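Local coordinates for iron uptake protein A2 (Synechocystis sp., PDB 2VOZ) that binds ferric iron and probably delivers it to an ABC transporter that imports the metal into the cyanobacterial cell, at residues W92-Q96 with A97-Q101; P302-P305 with G306-I309; D144-T147 with Y148-A152. One frame throughout, in Å; residues are numbered along the deposited sequence.

Interaction 1: W92-Q96 with A97-Q101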
ATOM      1  N   TRP B  92       5.798  -2.152 -29.938  1.00  8.22           N
ATOM      2  CA  TRP B  92       5.588  -2.670 -31.281  1.00  9.20           C
ATOM      3  C   TRP B  92       4.245  -3.434 -31.361  1.00  8.89           C
ATOM      4  O   TRP B  92       3.527  -3.307 -32.354  1.00 10.65           O
ATOM      5  CB  TRP B  92       6.777  -3.562 -31.680  1.00  9.47           C
ATOM      6  CG  TRP B  92       6.584  -4.336 -32.981  1.00 11.40           C
ATOM      7  CD1 TRP B  92       6.880  -3.888 -34.231  1.00 12.24           C
ATOM      8  CD2 TRP B  92       6.092  -5.677 -33.135  1.00 10.66           C
ATOM      9  NE1 TRP B  92       6.600  -4.849 -35.165  1.00 14.02           N
ATOM     10  CE2 TRP B  92       6.116  -5.959 -34.529  1.00 11.89           C
ATOM     11  CE3 TRP B  92       5.600  -6.651 -32.250  1.00 11.71           C
ATOM     12  CZ2 TRP B  92       5.683  -7.164 -35.058  1.00 13.42           C
ATOM     13  CZ3 TRP B  92       5.174  -7.869 -32.779  1.00 12.87           C
ATOM     14  CH2 TRP B  92       5.230  -8.118 -34.171  1.00 13.04           C
ATOM     15  N   ARG B  93       3.892  -4.230 -30.364  1.00  9.80           N
ATOM     16  CA  ARG B  93       2.592  -4.916 -30.413  1.00 10.40           C
ATOM     17  C   ARG B  93       1.441  -3.926 -30.471  1.00 10.31           C
ATOM     18  O   ARG B  93       0.455  -4.148 -31.196  1.00 11.28           O
ATOM     19  CB  ARG B  93       2.396  -5.864 -29.252  1.00  9.74           C
ATOM     20  CG  ARG B  93       3.364  -7.012 -29.305  1.00 10.24           C
ATOM     21  CD  ARG B  93       3.003  -8.057 -28.232  1.00 11.69           C
ATOM     22  NE  ARG B  93       4.087  -9.037 -28.146  1.00 16.10           N
ATOM     23  CZ  ARG B  93       4.240  -9.901 -27.142  1.00 18.73           C
ATOM     24  NH1 ARG B  93       5.263 -10.746 -27.168  1.00 17.86           N
ATOM     25  NH2 ARG B  93       3.363  -9.935 -26.132  1.00 17.83           N
ATOM     26  N   ALA B  94       1.573  -2.817 -29.739  1.00  9.14           N
ATOM     27  CA  ALA B  94       0.585  -1.732 -29.799  1.00 10.32           C
ATOM     28  C   ALA B  94       0.519  -1.096 -31.204  1.00 11.91           C
ATOM     29  O   ALA B  94      -0.555  -0.864 -31.749  1.00 11.96           O
ATOM     30  CB  ALA B  94       0.917  -0.653 -28.752  1.00 10.83           C
ATOM     31  N   GLU B  95       1.691  -0.834 -31.770  1.00 13.18           N
ATOM     32  CA  GLU B  95       1.872  -0.279 -33.092  1.00 15.78           C
ATOM     33  C   GLU B  95       1.202  -1.175 -34.125  1.00 16.94           C
ATOM     34  O   GLU B  95       0.483  -0.718 -35.030  1.00 16.68           O
ATOM     35  CB  GLU B  95       3.373  -0.316 -33.310  1.00 17.37           C
ATOM     36  CG  GLU B  95       4.038   0.881 -33.822  1.00 21.92           C
ATOM     37  CD  GLU B  95       5.405   0.456 -34.329  1.00 23.09           C
ATOM     38  OE1 GLU B  95       5.513   0.235 -35.559  1.00 23.71           O
ATOM     39  OE2 GLU B  95       6.313   0.235 -33.492  1.00 18.56           O
ATOM     40  N   GLN B  96       1.398  -2.476 -33.968  1.00 17.26           N
ATOM     41  CA  GLN B  96       0.882  -3.449 -34.911  1.00 19.76           C
ATOM     42  C   GLN B  96      -0.648  -3.528 -34.874  1.00 19.49           C
ATOM     43  O   GLN B  96      -1.274  -3.758 -35.926  1.00 20.71           O
ATOM     44  CB  GLN B  96       1.593  -4.787 -34.705  1.00 20.64           C
ATOM     45  CG  GLN B  96       3.125  -4.591 -34.945  1.00 23.41           C
ATOM     46  CD  GLN B  96       3.462  -4.337 -36.406  1.00 27.00           C
ATOM     47  OE1 GLN B  96       3.278  -5.216 -37.222  1.00 28.00           O
ATOM     48  NE2 GLN B  96       3.958  -3.136 -36.734  1.00 30.08           N
ATOM     49  N   ALA B  97      -1.231  -3.305 -33.684  1.00 17.80           N
ATOM     50  CA  ALA B  97      -2.681  -3.189 -33.491  1.00 16.53           C
ATOM     51  C   ALA B  97      -3.212  -1.826 -34.009  1.00 15.99           C
ATOM     52  O   ALA B  97      -4.422  -1.521 -33.942  1.00 16.36           O
ATOM     53  CB  ALA B  97      -3.006  -3.371 -32.051  1.00 16.57           C
ATOM     54  N   GLY B  98      -2.294  -1.004 -34.505  1.00 14.73           N
ATOM     55  CA  GLY B  98      -2.662   0.289 -35.084  1.00 14.77           C
ATOM     56  C   GLY B  98      -3.129   1.292 -34.052  1.00 13.83           C
ATOM     57  O   GLY B  98      -3.980   2.144 -34.343  1.00 15.27           O
ATOM     58  N   LEU B  99      -2.531   1.239 -32.856  1.00 12.20           N
ATOM     59  CA  LEU B  99      -3.066   2.013 -31.731  1.00 11.75           C
ATOM     60  C   LEU B  99      -2.576   3.454 -31.668  1.00 10.73           C
ATOM     61  O   LEU B  99      -3.223   4.286 -31.028  1.00 10.03           O
ATOM     62  CB  LEU B  99      -2.766   1.313 -30.395  1.00 11.62           C
ATOM     63  CG  LEU B  99      -3.511  -0.028 -30.216  1.00 12.95           C
ATOM     64  CD1 LEU B  99      -3.433  -0.466 -28.772  1.00 14.37           C
ATOM     65  CD2 LEU B  99      -4.973   0.071 -30.661  1.00 14.57           C
ATOM     66  N   PHE B 100      -1.408   3.716 -32.263  1.00 10.59           N
ATOM     67  CA  PHE B 100      -0.733   5.017 -32.140  1.00 10.55           C
ATOM     68  C   PHE B 100      -0.963   5.914 -33.345  1.00 11.47           C
ATOM     69  O   PHE B 100      -1.092   5.444 -34.486  1.00 12.51           O
ATOM     70  CB  PHE B 100       0.788   4.844 -31.971  1.00 11.01           C
ATOM     71  CG  PHE B 100       1.195   4.200 -30.659  1.00 10.47           C
ATOM     72  CD1 PHE B 100       2.002   3.072 -30.669  1.00  9.82           C
ATOM     73  CD2 PHE B 100       0.825   4.764 -29.438  1.00  9.34           C
ATOM     74  CE1 PHE B 100       2.411   2.444 -29.464  1.00 10.51           C
ATOM     75  CE2 PHE B 100       1.204   4.128 -28.197  1.00  8.72           C
ATOM     76  CZ  PHE B 100       2.009   2.971 -28.247  1.00  7.88           C
ATOM     77  N   GLN B 101      -1.019   7.214 -33.068  1.00 12.20           N
ATOM     78  CA  GLN B 101      -0.870   8.210 -34.133  1.00 12.83           C
ATOM     79  C   GLN B 101       0.510   8.842 -34.058  1.00 13.01           C
ATOM     80  O   GLN B 101       1.048   9.054 -32.970  1.00 11.55           O
ATOM     81  CB  GLN B 101      -1.925   9.304 -34.046  1.00 12.96           C
ATOM     82  CG  GLN B 101      -2.001  10.092 -32.742  1.00 12.11           C
ATOM     83  CD  GLN B 101      -3.039  11.186 -32.787  1.00 14.87           C
ATOM     84  OE1 GLN B 101      -2.955  12.114 -33.620  1.00 16.80           O
ATOM     85  NE2 GLN B 101      -4.007  11.114 -31.883  1.00 12.10           N
TER
HETATM   86  O   HOH W   1       0.036   2.562 -34.513  1.00 12.74           O
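Ala-94 and Leu-99 are joined by the longer of two backbone hydrogen bonds that end helix 88-96 in a Schellman motif. In this bond Leu-99 N gives its proton to Ala-94 O at 3.1 Å. The shorter bond, from Gly-98 N to Glu-95 O (2.8 Å), is nested inside it, and its donor stands well above the carbonyl plane, 64° out of it. Gly-98 is the first residue to leave helical geometry, and its phi of 71° reverses the chain so that both amides face back into the last turn. One step earlier Ala-97 N keeps the helical pattern by bonding to Arg-93 O.

A water extends this polar set. It accepts the proton of Phe-100 N at 2.9 Å and gives a weak bond to Glu-95 O, which thus serves two donors.

Apolar packing across the turn centres on the methyl of Ala-94. With CG set opposite its carbonyl carbon (chi1 -67°), Phe-100 swings its ring back to Ala-94, whose CB lies 3.5 Å from Phe-100 CE1. Leu-99 brings CD1 more loosely to the same methyl, 4.4 Å from Ala-94 CB. Within the helix, the bent side chain of Gln-96 lays CG 3.3 Å above the plane of the Trp-92 ring, over its centre.

Beyond the turn, Glu-95 OE2 is hydrogen-bonded to Trp-123 NE1. The chemistry is therefore two-layered: the amides of Ala-97, Gly-98 and Leu-99 are met by the carbonyls of Arg-93, Glu-95 and Ala-94, and that of Phe-100 by the water, while Ala-94 and Phe-100 pack against Leu-83 of strand 82-86, and Leu-99 against helix 64-74.

Interaction 2: P302-P305 with G306-I309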
ATOM      1  N   PRO B 302      17.731   7.461 -17.209  1.00  8.70           N
ATOM      2  CA  PRO B 302      16.985   8.405 -18.054  1.00  8.25           C
ATOM      3  C   PRO B 302      17.388   8.257 -19.499  1.00  9.05           C
ATOM      4  O   PRO B 302      18.477   7.723 -19.803  1.00  8.66           O
ATOM      5  CB  PRO B 302      17.455   9.791 -17.551  1.00  8.35           C
ATOM      6  CG  PRO B 302      17.972   9.523 -16.134  1.00  9.76           C
ATOM      7  CD  PRO B 302      18.613   8.149 -16.236  1.00  8.79           C
ATOM      8  N   VAL B 303      16.510   8.706 -20.387  1.00  8.42           N
ATOM      9  CA  VAL B 303      16.886   8.740 -21.804  1.00  9.03           C
ATOM     10  C   VAL B 303      17.587  10.040 -22.109  1.00 10.85           C
ATOM     11  O   VAL B 303      18.243  10.149 -23.146  1.00 11.18           O
ATOM     12  CB  VAL B 303      15.686   8.517 -22.763  1.00  9.24           C
ATOM     13  CG1 VAL B 303      15.118   7.073 -22.575  1.00  8.56           C
ATOM     14  CG2 VAL B 303      14.582   9.547 -22.523  1.00  9.84           C
ATOM     15  N   ILE B 304      17.431  11.023 -21.226  1.00 11.46           N
ATOM     16  CA  ILE B 304      18.060  12.337 -21.467  1.00 13.27           C
ATOM     17  C   ILE B 304      19.453  12.386 -20.867  1.00 14.89           C
ATOM     18  O   ILE B 304      19.611  12.213 -19.670  1.00 15.04           O
ATOM     19  CB  ILE B 304      17.203  13.506 -20.896  1.00 13.58           C
ATOM     20  CG1 ILE B 304      15.767  13.488 -21.446  1.00 13.54           C
ATOM     21  CG2 ILE B 304      17.883  14.874 -21.176  1.00 14.56           C
ATOM     22  CD1 ILE B 304      15.632  13.448 -22.929  1.00 18.48           C
ATOM     23  N   PRO B 305      20.485  12.640 -21.710  1.00 16.44           N
ATOM     24  CA  PRO B 305      21.843  12.843 -21.215  1.00 17.39           C
ATOM     25  C   PRO B 305      21.921  13.991 -20.226  1.00 16.46           C
ATOM     26  O   PRO B 305      21.222  14.995 -20.395  1.00 18.17           O
ATOM     27  CB  PRO B 305      22.617  13.197 -22.498  1.00 16.86           C
ATOM     28  CG  PRO B 305      21.900  12.405 -23.551  1.00 19.38           C
ATOM     29  CD  PRO B 305      20.444  12.673 -23.184  1.00 16.91           C
ATOM     30  N   GLY B 306      22.724  13.816 -19.183  1.00 17.21           N
ATOM     31  CA  GLY B 306      22.924  14.883 -18.202  1.00 16.48           C
ATOM     32  C   GLY B 306      22.000  14.791 -16.995  1.00 16.41           C
ATOM     33  O   GLY B 306      22.318  15.365 -15.947  1.00 17.15           O
ATOM     34  N   VAL B 307      20.886  14.043 -17.118  1.00 14.11           N
ATOM     35  CA  VAL B 307      19.967  13.858 -15.998  1.00 12.31           C
ATOM     36  C   VAL B 307      20.588  12.869 -15.008  1.00 12.38           C
ATOM     37  O   VAL B 307      21.048  11.802 -15.421  1.00 11.54           O
ATOM     38  CB  VAL B 307      18.590  13.365 -16.471  1.00 11.21           C
ATOM     39  CG1 VAL B 307      17.692  12.972 -15.212  1.00 10.88           C
ATOM     40  CG2 VAL B 307      17.901  14.428 -17.375  1.00 11.53           C
ATOM     41  N   PRO B 308      20.703  13.260 -13.717  1.00 12.23           N
ATOM     42  CA  PRO B 308      21.392  12.400 -12.738  1.00 11.90           C
ATOM     43  C   PRO B 308      20.806  11.011 -12.688  1.00 12.30           C
ATOM     44  O   PRO B 308      19.577  10.847 -12.727  1.00 11.81           O
ATOM     45  CB  PRO B 308      21.127  13.097 -11.422  1.00 12.05           C
ATOM     46  CG  PRO B 308      21.066  14.532 -11.821  1.00 13.14           C
ATOM     47  CD  PRO B 308      20.279  14.526 -13.098  1.00 13.11           C
ATOM     48  N   ILE B 309      21.707  10.039 -12.623  1.00 11.16           N
ATOM     49  CA  ILE B 309      21.380   8.625 -12.544  1.00 11.52           C
ATOM     50  C   ILE B 309      21.475   8.154 -11.096  1.00 11.65           C
ATOM     51  O   ILE B 309      22.335   8.633 -10.336  1.00 11.54           O
ATOM     52  CB  ILE B 309      22.397   7.813 -13.400  1.00 12.38           C
ATOM     53  CG1 ILE B 309      22.283   8.260 -14.862  1.00 11.81           C
ATOM     54  CG2 ILE B 309      22.128   6.306 -13.254  1.00 12.23           C
ATOM     55  CD1 ILE B 309      23.503   7.866 -15.725  1.00 12.74           C
TER
HETATM   56  O   HOH W   2      21.086  10.707 -17.894  1.00 13.47           O
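Pro-302 and Val-307 make the closest side-chain contact of this bend, with Pro-302 CG 3.6 Å from Val-307 CG1. That methyl lies opposite the backbone N of Val-307 (chi1 172°), the setting that turns it to the proline ring, while the other methyl faces Ile-304: Val-307 CG2 is 3.7 Å from Ile-304 CB. Val-307 thus touches Pro-302, ahead of the turn, with one methyl and Ile-304, the first residue of the turn, with the other. Pro-302 has a second apolar neighbour, since its CD meets CG1 of Ile-309 at 3.9 Å; the two side chains cross obliquely rather than lying alongside.

The turn that brings Ile-304 and Val-307 together is a type II beta turn, closed by a weak hydrogen bond from Val-307 N to Ile-304 O, 3.4 Å long although fairly straight at 161°. Pro-305, at the second position, has the extended psi of this turn type, and Gly-306 follows with a phi of 94°. At those angles a beta carbon would run into the carbonyl oxygen of Pro-305, which accounts for glycine in the third position. A water also bridges the two ends of the turn, donating to Ile-304 O at 2.8 Å and to Val-307 O at 2.7 Å.

Pro-305 and Gly-306 are exposed at the apex, while Pro-302, Ile-304 and Val-307 are buried. The loop joins the short strand 301-302 to helix 311-314 and lies against helix 288-297: Val-307 packs on Asp-288 and Arg-292, and Gln-291 OE1 accepts hydrogen bonds from the amides of Val-303 and Ile-304. On the sheet side, Pro-302 O is hydrogen-bonded to Gln-128 of strand 124-136.

Interaction 3: D144-T147 with Y148-A152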
ATOM      1  N   ASP B 144      37.022 -13.547 -19.076  1.00 15.23           N
ATOM      2  CA  ASP B 144      36.479 -14.574 -19.986  1.00 14.21           C
ATOM      3  C   ASP B 144      35.132 -14.170 -20.623  1.00 14.23           C
ATOM      4  O   ASP B 144      34.636 -14.870 -21.521  1.00 14.56           O
ATOM      5  CB  ASP B 144      36.303 -15.908 -19.254  1.00 15.16           C
ATOM      6  CG  ASP B 144      37.630 -16.564 -18.893  1.00 19.51           C
ATOM      7  OD1 ASP B 144      37.622 -17.500 -18.059  1.00 23.41           O
ATOM      8  OD2 ASP B 144      38.669 -16.167 -19.479  1.00 23.85           O
ATOM      9  N   LEU B 145      34.560 -13.073 -20.133  1.00 12.24           N
ATOM     10  CA  LEU B 145      33.305 -12.538 -20.667  1.00 12.20           C
ATOM     11  C   LEU B 145      33.600 -11.438 -21.674  1.00 12.14           C
ATOM     12  O   LEU B 145      34.607 -10.713 -21.551  1.00 13.40           O
ATOM     13  CB  LEU B 145      32.456 -11.977 -19.501  1.00 10.80           C
ATOM     14  CG  LEU B 145      31.975 -13.039 -18.494  1.00 11.08           C
ATOM     15  CD1 LEU B 145      31.298 -12.372 -17.334  1.00 12.44           C
ATOM     16  CD2 LEU B 145      31.050 -14.088 -19.135  1.00 12.83           C
ATOM     17  N   SER B 146      32.715 -11.253 -22.659  1.00 11.35           N
ATOM     18  CA  SER B 146      32.860 -10.126 -23.589  1.00 12.10           C
ATOM     19  C   SER B 146      31.508  -9.708 -24.153  1.00 11.80           C
ATOM     20  O   SER B 146      31.007  -8.635 -23.855  1.00 12.30           O
ATOM     21  CB  SER B 146      33.818 -10.463 -24.748  1.00 12.09           C
ATOM     22  OG  SER B 146      33.463 -11.647 -25.437  1.00 11.51           O
ATOM     23  N   THR B 147      30.922 -10.584 -24.954  1.00 11.19           N
ATOM     24  CA  THR B 147      29.728 -10.247 -25.737  1.00 10.78           C
ATOM     25  C   THR B 147      28.616 -11.300 -25.531  1.00  9.98           C
ATOM     26  O   THR B 147      28.893 -12.415 -25.094  1.00  9.54           O
ATOM     27  CB  THR B 147      30.039 -10.234 -27.256  1.00 11.58           C
ATOM     28  OG1 THR B 147      30.442 -11.563 -27.678  1.00 11.72           O
ATOM     29  CG2 THR B 147      31.151  -9.189 -27.577  1.00 12.85           C
ATOM     30  N   TYR B 148      27.376 -10.958 -25.869  1.00  9.53           N
ATOM     31  CA  TYR B 148      26.317 -11.990 -25.910  1.00  9.60           C
ATOM     32  C   TYR B 148      26.747 -13.090 -26.839  1.00  9.34           C
ATOM     33  O   TYR B 148      26.504 -14.259 -26.557  1.00 10.41           O
ATOM     34  CB  TYR B 148      24.971 -11.450 -26.429  1.00  9.53           C
ATOM     35  CG  TYR B 148      24.558 -10.183 -25.738  1.00  9.04           C
ATOM     36  CD1 TYR B 148      24.004 -10.210 -24.464  1.00  9.04           C
ATOM     37  CD2 TYR B 148      24.741  -8.953 -26.363  1.00  8.37           C
ATOM     38  CE1 TYR B 148      23.648  -8.990 -23.809  1.00  8.39           C
ATOM     39  CE2 TYR B 148      24.397  -7.735 -25.734  1.00  7.89           C
ATOM     40  CZ  TYR B 148      23.859  -7.764 -24.470  1.00  9.98           C
ATOM     41  OH  TYR B 148      23.542  -6.563 -23.872  1.00  9.79           O
ATOM     42  N   GLU B 149      27.350 -12.680 -27.951  1.00  9.99           N
ATOM     43  CA  GLU B 149      27.689 -13.594 -29.051  1.00  9.74           C
ATOM     44  C   GLU B 149      28.654 -14.690 -28.555  1.00 10.53           C
ATOM     45  O   GLU B 149      28.527 -15.865 -28.922  1.00 10.91           O
ATOM     46  CB  GLU B 149      28.279 -12.784 -30.208  1.00  9.33           C
ATOM     47  CG  GLU B 149      27.208 -11.935 -30.997  1.00 10.11           C
ATOM     48  CD  GLU B 149      26.902 -10.559 -30.386  1.00 13.45           C
ATOM     49  OE1 GLU B 149      27.227 -10.312 -29.205  1.00 12.39           O
ATOM     50  OE2 GLU B 149      26.286  -9.717 -31.070  1.00 13.89           O
ATOM     51  N   ALA B 150      29.567 -14.324 -27.658  1.00  9.73           N
ATOM     52  CA  ALA B 150      30.597 -15.279 -27.190  1.00  9.82           C
ATOM     53  C   ALA B 150      30.053 -16.300 -26.221  1.00 10.05           C
ATOM     54  O   ALA B 150      30.704 -17.293 -25.934  1.00 10.37           O
ATOM     55  CB  ALA B 150      31.762 -14.517 -26.514  1.00  9.78           C
ATOM     56  N   LEU B 151      28.868 -16.052 -25.681  1.00  9.90           N
ATOM     57  CA  LEU B 151      28.258 -17.040 -24.790  1.00 11.15           C
ATOM     58  C   LEU B 151      27.819 -18.330 -25.507  1.00 11.07           C
ATOM     59  O   LEU B 151      27.408 -19.298 -24.851  1.00 11.63           O
ATOM     60  CB  LEU B 151      27.085 -16.443 -24.022  1.00 11.34           C
ATOM     61  CG  LEU B 151      27.443 -15.316 -23.046  1.00 12.25           C
ATOM     62  CD1 LEU B 151      26.183 -14.819 -22.356  1.00 13.07           C
ATOM     63  CD2 LEU B 151      28.495 -15.680 -21.982  1.00 11.53           C
ATOM     64  N   ALA B 152      27.930 -18.313 -26.829  1.00 11.67           N
ATOM     65  CA  ALA B 152      27.677 -19.493 -27.665  1.00 12.97           C
ATOM     66  C   ALA B 152      28.923 -20.387 -27.767  1.00 13.72           C
ATOM     67  O   ALA B 152      28.831 -21.516 -28.290  1.00 15.05           O
ATOM     68  CB  ALA B 152      27.195 -19.061 -29.071  1.00 12.88           C
TER
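Thr-147 and Ala-150 meet where the chain enters a 3-10 turn. Leu-145 and Thr-147 have extended angles, but the psi of Ser-146 (-67°) kinks the chain between them; Tyr-148 then takes helical angles and the 3-10 segment 149-152 follows. Ala-150 N bonds back to Thr-147 O, but weakly, at 3.3 Å and with a bent N-H...O angle of 133°. The succeeding bonds of the turn, such as Leu-151 N to Tyr-148 O, have the same three-residue spacing.

The side chain of Thr-147 supplies the stronger link. OG1 sits between the backbone N and the carbonyl carbon (chi1 63°), which aims it at the start of the turn, where it accepts the proton of Ala-150 N at 2.9 Å. A threonine hydroxyl taking the amide three residues on is a side-chain-to-main-chain arrangement familiar at the starts of helical turns. The methyl of Ala-150 lies beside the hydroxyls, with CB 3.4 Å from Thr-147 OG1 and 3.5 Å from Ser-146 OG. Glu-149, bent at chi2, curls back until OE1 stands 3.4 Å from Thr-147 CB. That carboxylate is held from outside the turn: OE2 forms a salt bridge with Arg-177 and a hydrogen bond with His-181, and OE1 accepts from Asn-251. Tyr-148 OH is hydrogen-bonded to Arg-131 O and His-260 N, its side chain about 10 Å from that of the iron ligand Tyr-169.

The contact is mainly polar, with Leu-145 CD2 against Leu-151 CD2 at 4.1 Å, next to strand 124-136, as the apolar exception. The hydroxyl of buried Thr-147 gives Ala-150 N a shorter bond than the weak one from the carbonyl, and a carboxylate engaged by both Arg-177 and His-181 would tend to remain ionised while tying the turn to helix 168-181.

How the interactions relate
All three contacts are local turns, each partly buried, and none touches another; the nearest atoms of interactions 1 and 2 are still about 15 Å apart. Interactions 1 and 3 lie on opposite sides of the chain's centre, with centres 34 Å apart. Strand 124-136 is common ground for interactions 2 and 3, one meeting it through a backbone carbonyl and the other through leucines, whereas interaction 1 packs on strand 82-86 and helix 64-74. Their chemistry follows their place: a helix is ended by main-chain bonds in 92-101, a helical turn is begun with a side-chain hydroxyl in 144-152, and 302-309, with its exposed apex, combines apolar packing with a weak turn bond and a bridging water.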